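Beta-glucuronidase (Dictyoglomus thermophilum, PDB 6XXW) probably hydrolyses beta-glucuronides, as a thermophile's member of glycosyl hydrolase family 2. Local coordinates at residues L22-S36 with P185-F199. Residues are numbered along the deposited sequence; the frame is centred on the assembly and turned at random.
Sequences LYPKESETREVKDLS and PVVIYTTPKVYIKDF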
ATOM      1  N   LEU A  22     -39.084 -13.101 -20.821  1.00 27.89           N
ATOM      2  CA  LEU A  22     -38.118 -12.474 -21.705  1.00 26.06           C
ATOM      3  C   LEU A  22     -37.602 -11.176 -21.096  1.00 21.40           C
ATOM      4  O   LEU A  22     -38.319 -10.471 -20.385  1.00 25.75           O
ATOM      5  CB  LEU A  22     -38.744 -12.184 -23.069  1.00 27.26           C
ATOM      6  CG  LEU A  22     -39.176 -13.379 -23.916  1.00 26.35           C
ATOM      7  CD1 LEU A  22     -39.988 -12.884 -25.104  1.00 25.36           C
ATOM      8  CD2 LEU A  22     -37.966 -14.160 -24.382  1.00 25.02           C
ATOM      9  N   TYR A  23     -36.351 -10.871 -21.390  1.00 22.58           N
ATOM     10  CA  TYR A  23     -35.760  -9.618 -20.952  1.00 21.93           C
ATOM     11  C   TYR A  23     -36.578  -8.431 -21.467  1.00 22.00           C
ATOM     12  O   TYR A  23     -36.917  -8.389 -22.655  1.00 23.87           O
ATOM     13  CB  TYR A  23     -34.325  -9.532 -21.454  1.00 25.17           C
ATOM     14  CG  TYR A  23     -33.561  -8.363 -20.896  1.00 25.89           C
ATOM     15  CD1 TYR A  23     -33.000  -8.419 -19.620  1.00 26.65           C
ATOM     16  CD2 TYR A  23     -33.393  -7.205 -21.639  1.00 23.82           C
ATOM     17  CE1 TYR A  23     -32.294  -7.339 -19.095  1.00 32.53           C
ATOM     18  CE2 TYR A  23     -32.689  -6.126 -21.129  1.00 32.72           C
ATOM     19  CZ  TYR A  23     -32.138  -6.196 -19.860  1.00 36.56           C
ATOM     20  OH  TYR A  23     -31.431  -5.119 -19.361  1.00 34.82           O
ATOM     21  N   PRO A  24     -36.922  -7.464 -20.612  1.00 24.22           N
ATOM     22  CA  PRO A  24     -37.753  -6.327 -21.056  1.00 21.96           C
ATOM     23  C   PRO A  24     -37.016  -5.480 -22.082  1.00 26.26           C
ATOM     24  O   PRO A  24     -35.933  -4.958 -21.807  1.00 25.41           O
ATOM     25  CB  PRO A  24     -38.004  -5.543 -19.760  1.00 22.15           C
ATOM     26  CG  PRO A  24     -37.747  -6.531 -18.652  1.00 28.75           C
ATOM     27  CD  PRO A  24     -36.651  -7.425 -19.166  1.00 26.51           C
ATOM     28  N   LYS A  25     -37.625  -5.325 -23.261  1.00 24.34           N
ATOM     29  CA  LYS A  25     -37.035  -4.607 -24.387  1.00 29.73           C
ATOM     30  C   LYS A  25     -38.096  -3.734 -25.036  1.00 29.65           C
ATOM     31  O   LYS A  25     -39.213  -4.198 -25.287  1.00 24.76           O
ATOM     32  CB  LYS A  25     -36.472  -5.577 -25.438  1.00 28.58           C
ATOM     33  CG  LYS A  25     -35.306  -6.420 -24.963  1.00 28.41           C
ATOM     34  CD  LYS A  25     -34.553  -7.029 -26.139  1.00 33.51           C
ATOM     35  CE  LYS A  25     -34.330  -6.000 -27.239  1.00 33.42           C
ATOM     36  NZ  LYS A  25     -33.535  -6.545 -28.365  1.00 37.12           N
ATOM     37  N   GLU A  26     -37.749  -2.487 -25.329  1.00 26.01           N
ATOM     38  CA  GLU A  26     -38.698  -1.621 -26.009  1.00 25.30           C
ATOM     39  C   GLU A  26     -38.813  -2.011 -27.480  1.00 24.64           C
ATOM     40  O   GLU A  26     -37.871  -2.523 -28.090  1.00 24.06           O
ATOM     41  CB  GLU A  26     -38.280  -0.154 -25.874  1.00 23.94           C
ATOM     42  N   SER A  27     -39.997  -1.786 -28.043  1.00 22.25           N
ATOM     43  CA  SER A  27     -40.204  -1.979 -29.471  1.00 24.41           C
ATOM     44  C   SER A  27     -41.345  -1.071 -29.922  1.00 24.59           C
ATOM     45  O   SER A  27     -41.882  -0.277 -29.142  1.00 22.63           O
ATOM     46  CB  SER A  27     -40.510  -3.447 -29.796  1.00 24.42           C
ATOM     47  OG  SER A  27     -41.850  -3.758 -29.445  1.00 25.70           O
ATOM     48  N   GLU A  28     -41.714  -1.204 -31.200  1.00 21.14           N
ATOM     49  CA  GLU A  28     -42.912  -0.551 -31.716  1.00 27.05           C
ATOM     50  C   GLU A  28     -44.144  -0.851 -30.871  1.00 29.15           C
ATOM     51  O   GLU A  28     -45.119  -0.095 -30.917  1.00 26.83           O
ATOM     52  CB  GLU A  28     -43.165  -0.998 -33.166  1.00 27.20           C
ATOM     53  CG  GLU A  28     -42.055  -0.637 -34.143  1.00 25.09           C
ATOM     54  CD  GLU A  28     -40.963  -1.694 -34.254  1.00 26.75           C
ATOM     55  OE1 GLU A  28     -40.713  -2.414 -33.263  1.00 29.12           O
ATOM     56  OE2 GLU A  28     -40.346  -1.802 -35.336  1.00 28.59           O
ATOM     57  N   THR A  29     -44.141  -1.948 -30.120  1.00 23.08           N
ATOM     58  CA  THR A  29     -45.334  -2.382 -29.414  1.00 22.76           C
ATOM     59  C   THR A  29     -45.146  -2.496 -27.907  1.00 27.48           C
ATOM     60  O   THR A  29     -46.077  -2.929 -27.212  1.00 23.15           O
ATOM     61  CB  THR A  29     -45.808  -3.724 -29.987  1.00 24.70           C
ATOM     62  OG1 THR A  29     -44.867  -4.752 -29.650  1.00 24.22           O
ATOM     63  CG2 THR A  29     -45.891  -3.629 -31.505  1.00 24.23           C
ATOM     64  N   ARG A  30     -43.982  -2.121 -27.375  1.00 22.40           N
ATOM     65  CA  ARG A  30     -43.699  -2.296 -25.953  1.00 21.93           C
ATOM     66  C   ARG A  30     -42.946  -1.089 -25.409  1.00 22.30           C
ATOM     67  O   ARG A  30     -41.960  -0.657 -26.006  1.00 23.41           O
ATOM     68  CB  ARG A  30     -42.875  -3.562 -25.713  1.00 21.85           C
ATOM     69  CG  ARG A  30     -43.503  -4.838 -26.264  1.00 22.75           C
ATOM     70  CD  ARG A  30     -42.665  -6.043 -25.926  1.00 22.96           C
ATOM     71  NE  ARG A  30     -43.394  -7.280 -26.198  1.00 24.38           N
ATOM     72  CZ  ARG A  30     -43.218  -8.405 -25.521  1.00 20.68           C
ATOM     73  NH1 ARG A  30     -42.333  -8.450 -24.529  1.00 19.88           N
ATOM     74  NH2 ARG A  30     -43.917  -9.477 -25.850  1.00 22.78           N
ATOM     75  N   GLU A  31     -43.404  -0.570 -24.274  1.00 25.84           N
ATOM     76  CA  GLU A  31     -42.719   0.479 -23.530  1.00 25.32           C
ATOM     77  C   GLU A  31     -42.021  -0.122 -22.320  1.00 30.50           C
ATOM     78  O   GLU A  31     -42.477  -1.119 -21.754  1.00 23.10           O
ATOM     79  CB  GLU A  31     -43.704   1.555 -23.064  1.00 26.77           C
ATOM     80  CG  GLU A  31     -44.078   2.555 -24.132  1.00 32.91           C
ATOM     81  CD  GLU A  31     -45.024   3.623 -23.610  1.00 42.10           C
ATOM     82  OE1 GLU A  31     -46.190   3.665 -24.067  1.00 41.72           O
ATOM     83  OE2 GLU A  31     -44.597   4.415 -22.737  1.00 43.77           O
ATOM     84  N   VAL A  32     -40.903   0.489 -21.928  1.00 21.28           N
ATOM     85  CA  VAL A  32     -40.154   0.083 -20.749  1.00 22.93           C
ATOM     86  C   VAL A  32     -39.878   1.329 -19.919  1.00 27.13           C
ATOM     87  O   VAL A  32     -39.401   2.336 -20.451  1.00 26.82           O
ATOM     88  CB  VAL A  32     -38.833  -0.628 -21.113  1.00 25.98           C
ATOM     89  CG1 VAL A  32     -38.053  -0.961 -19.846  1.00 28.13           C
ATOM     90  CG2 VAL A  32     -39.101  -1.887 -21.936  1.00 22.25           C
ATOM     91  N   LYS A  33     -40.188   1.263 -18.624  1.00 21.98           N
ATOM     92  CA  LYS A  33     -39.940   2.342 -17.670  1.00 22.55           C
ATOM     93  C   LYS A  33     -39.033   1.799 -16.572  1.00 22.47           C
ATOM     94  O   LYS A  33     -39.419   0.878 -15.849  1.00 22.06           O
ATOM     95  CB  LYS A  33     -41.257   2.855 -17.072  1.00 23.74           C
ATOM     96  CG  LYS A  33     -41.106   3.987 -16.059  1.00 29.58           C
ATOM     97  CD  LYS A  33     -40.331   5.156 -16.662  1.00 42.30           C
ATOM     98  CE  LYS A  33     -40.420   6.402 -15.791  1.00 33.46           C
ATOM     99  NZ  LYS A  33     -39.154   7.169 -15.837  1.00 38.54           N
ATOM    100  N   ASP A  34     -37.838   2.363 -16.448  1.00 19.69           N
ATOM    101  CA  ASP A  34     -36.861   1.886 -15.471  1.00 20.11           C
ATOM    102  C   ASP A  34     -37.080   2.620 -14.151  1.00 25.26           C
ATOM    103  O   ASP A  34     -37.038   3.853 -14.113  1.00 25.26           O
ATOM    104  CB  ASP A  34     -35.450   2.104 -16.020  1.00 24.66           C
ATOM    105  CG  ASP A  34     -34.357   1.722 -15.035  1.00 30.18           C
ATOM    106  OD1 ASP A  34     -34.618   0.934 -14.107  1.00 23.92           O
ATOM    107  OD2 ASP A  34     -33.224   2.220 -15.202  1.00 33.69           O
ATOM    108  N   LEU A  35     -37.334   1.870 -13.076  1.00 20.89           N
ATOM    109  CA  LEU A  35     -37.566   2.464 -11.762  1.00 22.54           C
ATOM    110  C   LEU A  35     -36.295   2.573 -10.930  1.00 21.79           C
ATOM    111  O   LEU A  35     -36.365   2.986  -9.768  1.00 23.94           O
ATOM    112  CB  LEU A  35     -38.619   1.664 -10.988  1.00 22.06           C
ATOM    113  CG  LEU A  35     -40.039   1.618 -11.557  1.00 22.57           C
ATOM    114  CD1 LEU A  35     -40.999   1.048 -10.520  1.00 26.68           C
ATOM    115  CD2 LEU A  35     -40.487   2.996 -12.001  1.00 29.33           C
ATOM    116  N   SER A  36     -35.147   2.211 -11.494  1.00 24.78           N
ATOM    117  CA  SER A  36     -33.878   2.405 -10.808  1.00 22.62           C
ATOM    118  C   SER A  36     -33.680   3.876 -10.485  1.00 24.58           C
ATOM    119  O   SER A  36     -34.216   4.761 -11.158  1.00 24.05           O
ATOM    120  CB  SER A  36     -32.722   1.903 -11.671  1.00 27.09           C
ATOM    121  OG  SER A  36     -32.992   0.604 -12.143  1.00 26.78           O
ATOM    122  N   PRO A 185     -32.015  -4.215 -11.833  1.00 17.25           N
ATOM    123  CA  PRO A 185     -33.016  -3.154 -12.012  1.00 18.84           C
ATOM    124  C   PRO A 185     -34.450  -3.621 -11.799  1.00 20.48           C
ATOM    125  O   PRO A 185     -34.822  -4.747 -12.131  1.00 18.31           O
ATOM    126  CB  PRO A 185     -32.787  -2.705 -13.460  1.00 23.85           C
ATOM    127  CG  PRO A 185     -31.313  -2.929 -13.667  1.00 20.30           C
ATOM    128  CD  PRO A 185     -31.046  -4.231 -12.950  1.00 17.88           C
ATOM    129  N   VAL A 186     -35.240  -2.732 -11.213  1.00 17.09           N
ATOM    130  CA  VAL A 186     -36.689  -2.861 -11.146  1.00 18.28           C
ATOM    131  C   VAL A 186     -37.261  -2.082 -12.318  1.00 20.16           C
ATOM    132  O   VAL A 186     -36.944  -0.901 -12.495  1.00 21.41           O
ATOM    133  CB  VAL A 186     -37.230  -2.307  -9.823  1.00 18.28           C
ATOM    134  CG1 VAL A 186     -38.749  -2.469  -9.772  1.00 20.69           C
ATOM    135  CG2 VAL A 186     -36.552  -2.990  -8.615  1.00 18.26           C
ATOM    136  N   VAL A 187     -38.089  -2.730 -13.140  1.00 15.97           N
ATOM    137  CA  VAL A 187     -38.662  -2.033 -14.286  1.00 16.83           C
ATOM    138  C   VAL A 187     -40.131  -2.406 -14.429  1.00 18.60           C
ATOM    139  O   VAL A 187     -40.586  -3.454 -13.965  1.00 19.66           O
ATOM    140  CB  VAL A 187     -37.905  -2.325 -15.608  1.00 24.67           C
ATOM    141  CG1 VAL A 187     -36.383  -2.146 -15.433  1.00 24.35           C
ATOM    142  CG2 VAL A 187     -38.227  -3.718 -16.097  1.00 24.78           C
ATOM    143  N   ILE A 188     -40.872  -1.517 -15.078  1.00 18.58           N
ATOM    144  CA  ILE A 188     -42.253  -1.761 -15.471  1.00 16.90           C
ATOM    145  C   ILE A 188     -42.310  -1.704 -16.989  1.00 19.13           C
ATOM    146  O   ILE A 188     -41.731  -0.805 -17.603  1.00 20.15           O
ATOM    147  CB  ILE A 188     -43.212  -0.740 -14.837  1.00 24.22           C
ATOM    148  CG1 ILE A 188     -43.132  -0.833 -13.317  1.00 27.24           C
ATOM    149  CG2 ILE A 188     -44.646  -1.030 -15.254  1.00 28.67           C
ATOM    150  CD1 ILE A 188     -44.147   0.012 -12.610  1.00 32.76           C
ATOM    151  N   TYR A 189     -42.965  -2.679 -17.600  1.00 20.61           N
ATOM    152  CA  TYR A 189     -43.029  -2.692 -19.049  1.00 20.05           C
ATOM    153  C   TYR A 189     -44.424  -3.106 -19.483  1.00 21.39           C
ATOM    154  O   TYR A 189     -45.157  -3.751 -18.727  1.00 23.07           O
ATOM    155  CB  TYR A 189     -41.935  -3.597 -19.656  1.00 21.23           C
ATOM    156  CG  TYR A 189     -42.048  -5.079 -19.391  1.00 21.99           C
ATOM    157  CD1 TYR A 189     -41.505  -5.650 -18.237  1.00 18.86           C
ATOM    158  CD2 TYR A 189     -42.650  -5.921 -20.317  1.00 24.38           C
ATOM    159  CE1 TYR A 189     -41.583  -7.024 -18.004  1.00 23.80           C
ATOM    160  CE2 TYR A 189     -42.741  -7.293 -20.091  1.00 21.10           C
ATOM    161  CZ  TYR A 189     -42.212  -7.837 -18.937  1.00 25.77           C
ATOM    162  OH  TYR A 189     -42.308  -9.190 -18.733  1.00 25.52           O
ATOM    163  N   THR A 190     -44.800  -2.678 -20.687  1.00 18.61           N
ATOM    164  CA  THR A 190     -46.097  -2.989 -21.270  1.00 20.74           C
ATOM    165  C   THR A 190     -45.950  -3.989 -22.406  1.00 22.45           C
ATOM    166  O   THR A 190     -44.913  -4.051 -23.074  1.00 22.04           O
ATOM    167  CB  THR A 190     -46.783  -1.733 -21.824  1.00 23.37           C
ATOM    168  OG1 THR A 190     -45.962  -1.165 -22.861  1.00 24.14           O
ATOM    169  CG2 THR A 190     -46.995  -0.707 -20.733  1.00 24.31           C
ATOM    170  N   THR A 191     -47.011  -4.751 -22.640  1.00 23.32           N
ATOM    171  CA  THR A 191     -47.184  -5.553 -23.841  1.00 23.67           C
ATOM    172  C   THR A 191     -48.640  -5.432 -24.267  1.00 22.20           C
ATOM    173  O   THR A 191     -49.497  -5.045 -23.466  1.00 25.31           O
ATOM    174  CB  THR A 191     -46.841  -7.038 -23.625  1.00 25.73           C
ATOM    175  OG1 THR A 191     -47.959  -7.698 -23.020  1.00 24.44           O
ATOM    176  CG2 THR A 191     -45.581  -7.233 -22.740  1.00 22.62           C
ATOM    177  N   PRO A 192     -48.955  -5.775 -25.511  1.00 23.68           N
ATOM    178  CA  PRO A 192     -50.366  -5.949 -25.871  1.00 24.10           C
ATOM    179  C   PRO A 192     -50.971  -7.108 -25.093  1.00 26.05           C
ATOM    180  O   PRO A 192     -50.268  -7.949 -24.529  1.00 26.55           O
ATOM    181  CB  PRO A 192     -50.324  -6.247 -27.374  1.00 27.31           C
ATOM    182  CG  PRO A 192     -48.954  -5.867 -27.819  1.00 32.18           C
ATOM    183  CD  PRO A 192     -48.059  -6.028 -26.649  1.00 28.15           C
ATOM    184  N   LYS A 193     -52.306  -7.159 -25.082  1.00 25.18           N
ATOM    185  CA  LYS A 193     -52.998  -8.175 -24.294  1.00 27.87           C
ATOM    186  C   LYS A 193     -52.717  -9.580 -24.804  1.00 27.99           C
ATOM    187  O   LYS A 193     -52.718 -10.534 -24.018  1.00 30.84           O
ATOM    188  CB  LYS A 193     -54.505  -7.893 -24.278  1.00 33.36           C
ATOM    189  CG  LYS A 193     -54.846  -6.523 -23.703  1.00 36.67           C
ATOM    190  CD  LYS A 193     -54.980  -6.620 -22.186  1.00 40.79           C
ATOM    191  CE  LYS A 193     -55.731  -5.434 -21.601  1.00 54.88           C
ATOM    192  NZ  LYS A 193     -57.160  -5.727 -21.253  1.00 56.39           N
ATOM    193  N   VAL A 194     -52.496  -9.727 -26.108  1.00 25.99           N
ATOM    194  CA  VAL A 194     -52.000 -10.962 -26.702  1.00 27.57           C
ATOM    195  C   VAL A 194     -50.605 -10.652 -27.229  1.00 24.71           C
ATOM    196  O   VAL A 194     -50.432  -9.735 -28.041  1.00 26.73           O
ATOM    197  CB  VAL A 194     -52.930 -11.465 -27.822  1.00 33.59           C
ATOM    198  CG1 VAL A 194     -52.412 -12.768 -28.431  1.00 29.14           C
ATOM    199  CG2 VAL A 194     -54.350 -11.628 -27.295  1.00 25.46           C
ATOM    200  N   TYR A 195     -49.610 -11.408 -26.772  1.00 24.97           N
ATOM    201  CA  TYR A 195     -48.230 -10.950 -26.863  1.00 23.52           C
ATOM    202  C   TYR A 195     -47.288 -12.146 -26.917  1.00 28.44           C
ATOM    203  O   TYR A 195     -47.666 -13.272 -26.599  1.00 21.91           O
ATOM    204  CB  TYR A 195     -47.871 -10.053 -25.670  1.00 19.88           C
ATOM    205  CG  TYR A 195     -47.861 -10.768 -24.324  1.00 25.61           C
ATOM    206  CD1 TYR A 195     -49.046 -11.175 -23.717  1.00 24.59           C
ATOM    207  CD2 TYR A 195     -46.667 -11.023 -23.657  1.00 24.18           C
ATOM    208  CE1 TYR A 195     -49.040 -11.828 -22.498  1.00 28.63           C
ATOM    209  CE2 TYR A 195     -46.655 -11.669 -22.430  1.00 24.92           C
ATOM    210  CZ  TYR A 195     -47.849 -12.066 -21.862  1.00 27.17           C
ATOM    211  OH  TYR A 195     -47.847 -12.705 -20.653  1.00 26.69           O
ATOM    212  N   ILE A 196     -46.043 -11.874 -27.304  1.00 20.79           N
ATOM    213  CA  ILE A 196     -44.995 -12.889 -27.343  1.00 24.06           C
ATOM    214  C   ILE A 196     -44.534 -13.128 -25.908  1.00 25.90           C
ATOM    215  O   ILE A 196     -43.905 -12.259 -25.306  1.00 23.06           O
ATOM    216  CB  ILE A 196     -43.821 -12.452 -28.225  1.00 25.37           C
ATOM    217  CG1 ILE A 196     -44.270 -12.252 -29.671  1.00 25.48           C
ATOM    218  CG2 ILE A 196     -42.672 -13.460 -28.113  1.00 20.73           C
ATOM    219  CD1 ILE A 196     -43.657 -11.009 -30.302  1.00 24.28           C
ATOM    220  N   LYS A 197     -44.844 -14.305 -25.359  1.00 25.09           N
ATOM    221  CA  LYS A 197     -44.510 -14.588 -23.967  1.00 26.25           C
ATOM    222  C   LYS A 197     -43.091 -15.113 -23.813  1.00 28.90           C
ATOM    223  O   LYS A 197     -42.417 -14.800 -22.825  1.00 29.77           O
ATOM    224  CB  LYS A 197     -45.491 -15.604 -23.376  1.00 27.02           C
ATOM    225  CG  LYS A 197     -46.949 -15.126 -23.289  1.00 29.18           C
ATOM    226  CD  LYS A 197     -47.824 -16.176 -22.589  1.00 34.57           C
ATOM    227  CE  LYS A 197     -47.198 -16.610 -21.264  1.00 39.11           C
ATOM    228  NZ  LYS A 197     -48.146 -17.337 -20.351  1.00 67.50           N
ATOM    229  N   ASP A 198     -42.637 -15.913 -24.771  1.00 20.92           N
ATOM    230  CA  ASP A 198     -41.332 -16.555 -24.723  1.00 21.66           C
ATOM    231  C   ASP A 198     -41.059 -17.103 -26.115  1.00 24.03           C
ATOM    232  O   ASP A 198     -41.955 -17.185 -26.954  1.00 21.88           O
ATOM    233  CB  ASP A 198     -41.293 -17.673 -23.668  1.00 25.49           C
ATOM    234  CG  ASP A 198     -39.887 -17.977 -23.182  1.00 29.56           C
ATOM    235  OD1 ASP A 198     -38.965 -17.182 -23.434  1.00 28.47           O
ATOM    236  OD2 ASP A 198     -39.701 -19.023 -22.541  1.00 34.46           O
ATOM    237  N   PHE A 199     -39.807 -17.470 -26.359  1.00 20.27           N
ATOM    238  CA  PHE A 199     -39.501 -18.251 -27.542  1.00 18.05           C
ATOM    239  C   PHE A 199     -38.232 -19.029 -27.256  1.00 23.40           C
ATOM    240  O   PHE A 199     -37.446 -18.664 -26.381  1.00 24.35           O
ATOM    241  CB  PHE A 199     -39.342 -17.363 -28.785  1.00 19.53           C
ATOM    242  CG  PHE A 199     -38.190 -16.423 -28.689  1.00 20.61           C
ATOM    243  CD1 PHE A 199     -38.345 -15.177 -28.095  1.00 25.64           C
ATOM    244  CD2 PHE A 199     -36.945 -16.779 -29.171  1.00 22.88           C
ATOM    245  CE1 PHE A 199     -37.272 -14.311 -27.977  1.00 27.53           C
ATOM    246  CE2 PHE A 199     -35.855 -15.901 -29.053  1.00 25.97           C
ATOM    247  CZ  PHE A 199     -36.028 -14.676 -28.456  1.00 26.09           C
TER
HETATM  248  O   HOH W   1     -42.782 -10.941 -23.058  1.00 30.10           O
HETATM  249  O   HOH W   2     -41.792  -3.956 -22.775  1.00 32.40           O
HETATM  250  O   HOH W   3     -47.351   1.127 -24.635  1.00 51.02           O
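Lys33 and Ile188 form the hydrogen-bonded pair of an antiparallel ladder: Lys33 N reaches Ile188 O at 2.8 Å, nearly in line with the carbonyl, and Ile188 N returns to Lys33 O. Thr190 N to Glu31 O and Leu35 N to Val186 O extend the backbone bonding one step beyond either end of the bridged residues; the N-to-C directions of strands 32-34 and 185-191 differ by 166°. At Glu31 a side chain replaces the backbone acceptor: Thr190 OG1, set between its own N and carbonyl carbon (chi1 61°), takes Glu31 N at 3.0 Å, while a water bridges Glu31 O and Thr190 O.

Beyond the ladder, Arg30 NH2 donates to Ile196 O at 2.8 Å, only 8° out of the guanidinium plane, and a water links NH1 to the same oxygen. Thr191 CG2 lies over the centre of one guanidinium face, 3.8 Å above it, and Asp274 supplies a salt bridge to NH2.

Among apolar contacts, Pro24 CB makes an off-centre CH-pi contact with the Tyr189 ring, 4.3 Å from its centroid, and Leu22 CD2 packs 3.7 Å from Phe199 CE1.

Strand 185-191 lies between strands 32-43 and 90-99 in the sugar-binding domain's sheet, Val187 and Tyr189 bonding by backbone to Arg94 and Phe92; Arg30 reaches the linker at Ile196 and Leu22 the start of strand 198-206, beside strand 273-280 of the next domain.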